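Local coordinates for protein BspA (BspA_V) (Streptococcus agalactiae serotype III, PDB 5DZ8) that acts as a cell wall-anchored adhesin of the antigen I/II family, of which this chain is the variable domain, probably presented for attachment to host or microbial partners, at the interface of chains A and B. Residues are numbered along the deposited sequence; one frame, centred on the assembly and turned at random. Chains: chain A/B, BspA (BspA_V).

The interface of chains A and B. Residues chain A 6, 8, 57, 59, 61, 73; chain B 163, 165.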
ATOM      1  N   PHE A   6     -13.816  31.839  -6.909  1.00 28.50           N
ATOM      2  CA  PHE A   6     -13.614  30.437  -7.212  1.00 29.57           C
ATOM      3  C   PHE A   6     -12.420  29.959  -6.400  1.00 29.29           C
ATOM      4  O   PHE A   6     -11.432  30.627  -6.366  1.00 28.01           O
ATOM      5  CB  PHE A   6     -13.345  30.198  -8.713  1.00 28.33           C
ATOM      6  CG  PHE A   6     -12.588  28.918  -9.016  1.00 27.07           C
ATOM      7  CD1 PHE A   6     -13.160  27.664  -8.777  1.00 27.50           C
ATOM      8  CD2 PHE A   6     -11.304  28.958  -9.510  1.00 28.45           C
ATOM      9  CE1 PHE A   6     -12.475  26.481  -9.061  1.00 28.16           C
ATOM     10  CE2 PHE A   6     -10.598  27.775  -9.821  1.00 30.23           C
ATOM     11  CZ  PHE A   6     -11.186  26.529  -9.577  1.00 28.41           C
ATOM     12  N   ILE A   8     -10.124  26.105  -5.374  1.00 27.77           N
ATOM     13  CA  ILE A   8      -9.994  24.686  -5.272  1.00 28.20           C
ATOM     14  C   ILE A   8      -8.973  24.379  -4.206  1.00 26.70           C
ATOM     15  O   ILE A   8      -8.027  25.099  -4.044  1.00 28.16           O
ATOM     16  CB  ILE A   8      -9.750  23.997  -6.645  1.00 29.21           C
ATOM     17  CG1 ILE A   8      -9.863  22.480  -6.511  1.00 28.95           C
ATOM     18  CG2 ILE A   8      -8.381  24.325  -7.198  1.00 31.65           C
ATOM     19  CD1 ILE A   8      -9.826  21.751  -7.860  1.00 28.94           C
ATOM     20  N   VAL A  57     -10.267  23.635 -14.021  1.00 27.88           N
ATOM     21  CA  VAL A  57     -11.704  23.441 -13.903  1.00 30.59           C
ATOM     22  C   VAL A  57     -12.344  24.232 -15.009  1.00 31.18           C
ATOM     23  O   VAL A  57     -12.026  25.422 -15.191  1.00 29.98           O
ATOM     24  CB  VAL A  57     -12.247  23.888 -12.539  1.00 30.81           C
ATOM     25  CG1 VAL A  57     -13.735  23.589 -12.412  1.00 31.61           C
ATOM     26  CG2 VAL A  57     -11.504  23.144 -11.434  1.00 32.88           C
ATOM     27  N   HIS A  59     -15.419  25.935 -16.099  1.00 27.27           N
ATOM     28  CA  HIS A  59     -16.662  26.464 -15.590  1.00 30.21           C
ATOM     29  C   HIS A  59     -17.065  27.760 -16.296  1.00 32.60           C
ATOM     30  O   HIS A  59     -16.261  28.422 -16.934  1.00 32.71           O
ATOM     31  CB  HIS A  59     -16.580  26.658 -14.049  1.00 30.79           C
ATOM     32  CG  HIS A  59     -15.486  27.575 -13.615  1.00 28.69           C
ATOM     33  ND1 HIS A  59     -14.736  27.336 -12.500  1.00 32.16           N
ATOM     34  CD2 HIS A  59     -14.973  28.687 -14.169  1.00 32.85           C
ATOM     35  CE1 HIS A  59     -13.823  28.269 -12.360  1.00 35.36           C
ATOM     36  NE2 HIS A  59     -13.941  29.106 -13.369  1.00 34.41           N
ATOM     37  N   TYR A  61     -20.175  31.184 -15.858  1.00 34.12           N
ATOM     38  CA  TYR A  61     -21.077  31.880 -14.997  1.00 39.58           C
ATOM     39  C   TYR A  61     -22.112  32.690 -15.788  1.00 39.84           C
ATOM     40  O   TYR A  61     -21.730  33.439 -16.682  1.00 39.54           O
ATOM     41  CB  TYR A  61     -20.300  32.892 -14.165  1.00 35.85           C
ATOM     42  CG  TYR A  61     -19.163  32.379 -13.387  1.00 34.55           C
ATOM     43  CD1 TYR A  61     -19.288  31.243 -12.587  1.00 33.82           C
ATOM     44  CD2 TYR A  61     -17.925  33.037 -13.414  1.00 34.34           C
ATOM     45  CE1 TYR A  61     -18.210  30.746 -11.867  1.00 30.27           C
ATOM     46  CE2 TYR A  61     -16.843  32.537 -12.682  1.00 34.90           C
ATOM     47  CZ  TYR A  61     -17.005  31.386 -11.913  1.00 31.18           C
ATOM     48  OH  TYR A  61     -15.980  30.944 -11.139  1.00 32.59           O
ATOM     49  N   VAL A  73     -20.328  24.062 -13.525  1.00 32.84           N
ATOM     50  CA  VAL A  73     -19.061  23.383 -13.393  1.00 31.40           C
ATOM     51  C   VAL A  73     -19.124  22.187 -14.327  1.00 31.62           C
ATOM     52  O   VAL A  73     -19.590  21.131 -13.937  1.00 31.63           O
ATOM     53  CB  VAL A  73     -18.797  22.952 -11.960  1.00 30.70           C
ATOM     54  CG1 VAL A  73     -17.356  22.450 -11.790  1.00 29.70           C
ATOM     55  CG2 VAL A  73     -19.093  24.095 -11.005  1.00 35.93           C
TER
ATOM     56  N   VAL B 163     -13.754  22.008  -4.983  1.00 27.81           N
ATOM     57  CA  VAL B 163     -13.908  23.325  -5.559  1.00 26.47           C
ATOM     58  C   VAL B 163     -15.002  24.043  -4.768  1.00 28.26           C
ATOM     59  O   VAL B 163     -15.820  23.404  -4.153  1.00 24.03           O
ATOM     60  CB  VAL B 163     -14.299  23.352  -7.039  1.00 26.37           C
ATOM     61  CG1 VAL B 163     -13.372  22.520  -7.890  1.00 28.63           C
ATOM     62  CG2 VAL B 163     -15.756  22.905  -7.236  1.00 30.10           C
ATOM     63  N   TYR B 165     -17.495  27.887  -4.853  1.00 28.26           N
ATOM     64  CA  TYR B 165     -17.919  29.094  -5.549  1.00 25.99           C
ATOM     65  C   TYR B 165     -18.746  29.894  -4.585  1.00 27.98           C
ATOM     66  O   TYR B 165     -19.667  29.335  -3.936  1.00 31.87           O
ATOM     67  CB  TYR B 165     -18.708  28.779  -6.803  1.00 26.65           C
ATOM     68  CG  TYR B 165     -17.897  27.998  -7.860  1.00 26.28           C
ATOM     69  CD1 TYR B 165     -17.856  26.631  -7.832  1.00 26.76           C
ATOM     70  CD2 TYR B 165     -17.200  28.633  -8.850  1.00 24.87           C
ATOM     71  CE1 TYR B 165     -17.112  25.907  -8.753  1.00 27.03           C
ATOM     72  CE2 TYR B 165     -16.461  27.925  -9.787  1.00 26.15           C
ATOM     73  CZ  TYR B 165     -16.436  26.548  -9.726  1.00 26.35           C
ATOM     74  OH  TYR B 165     -15.721  25.795 -10.622  1.00 28.14           O
TER
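Strand 158-167 of chain B runs antiparallel beside strand 4-12 of chain A, bridging A:Phe6 with B:Tyr165 and A:Ile8 with B:Val163, and its side chains turn toward strands 47-63 and 69-85 of chain A. B:Tyr165 has 78 Å² of its own surface buried by chain A. With CG anti to its carbonyl carbon (chi1 -62°), its ring lies among side chains from the three chain A strands, between A:Phe6 and A:Val73. Its phenol OH hydrogen-bonds A:His59 ND1 at 2.6 Å, bent to 150° at the hydrogen; either may donate. The imidazole meets the phenol at a steep 80° between planes, its ND1 at the tyrosine's edge. Phenol and imidazole can each donate or accept, so they can satisfy each other among apolar side chains. A:Phe6, whose flat phenyl suits packing alongside the phenol, brings CD1 3.5 Å from CE2; its face receives A:His59 CE1, which should limit the imidazole's turning. A:Tyr61 crosses at about a right angle, its polar OH 3.3 Å from B:Tyr165 CE2 at the ring edge and also over the imidazole's rim. Across the phenol plane from A:Phe6, compact A:Val73 sits beyond the rim, CG2 3.5 Å from CE1. B:Val163 CG1 packs against A:Ile8 CD1 at 3.6 Å, extending the apolar contact. The two-fold repeats this patch: each C-terminal strand lies against the other copy's sheet, as in a strand swap, though the structure alone does not show whether this dimer forms on the cell.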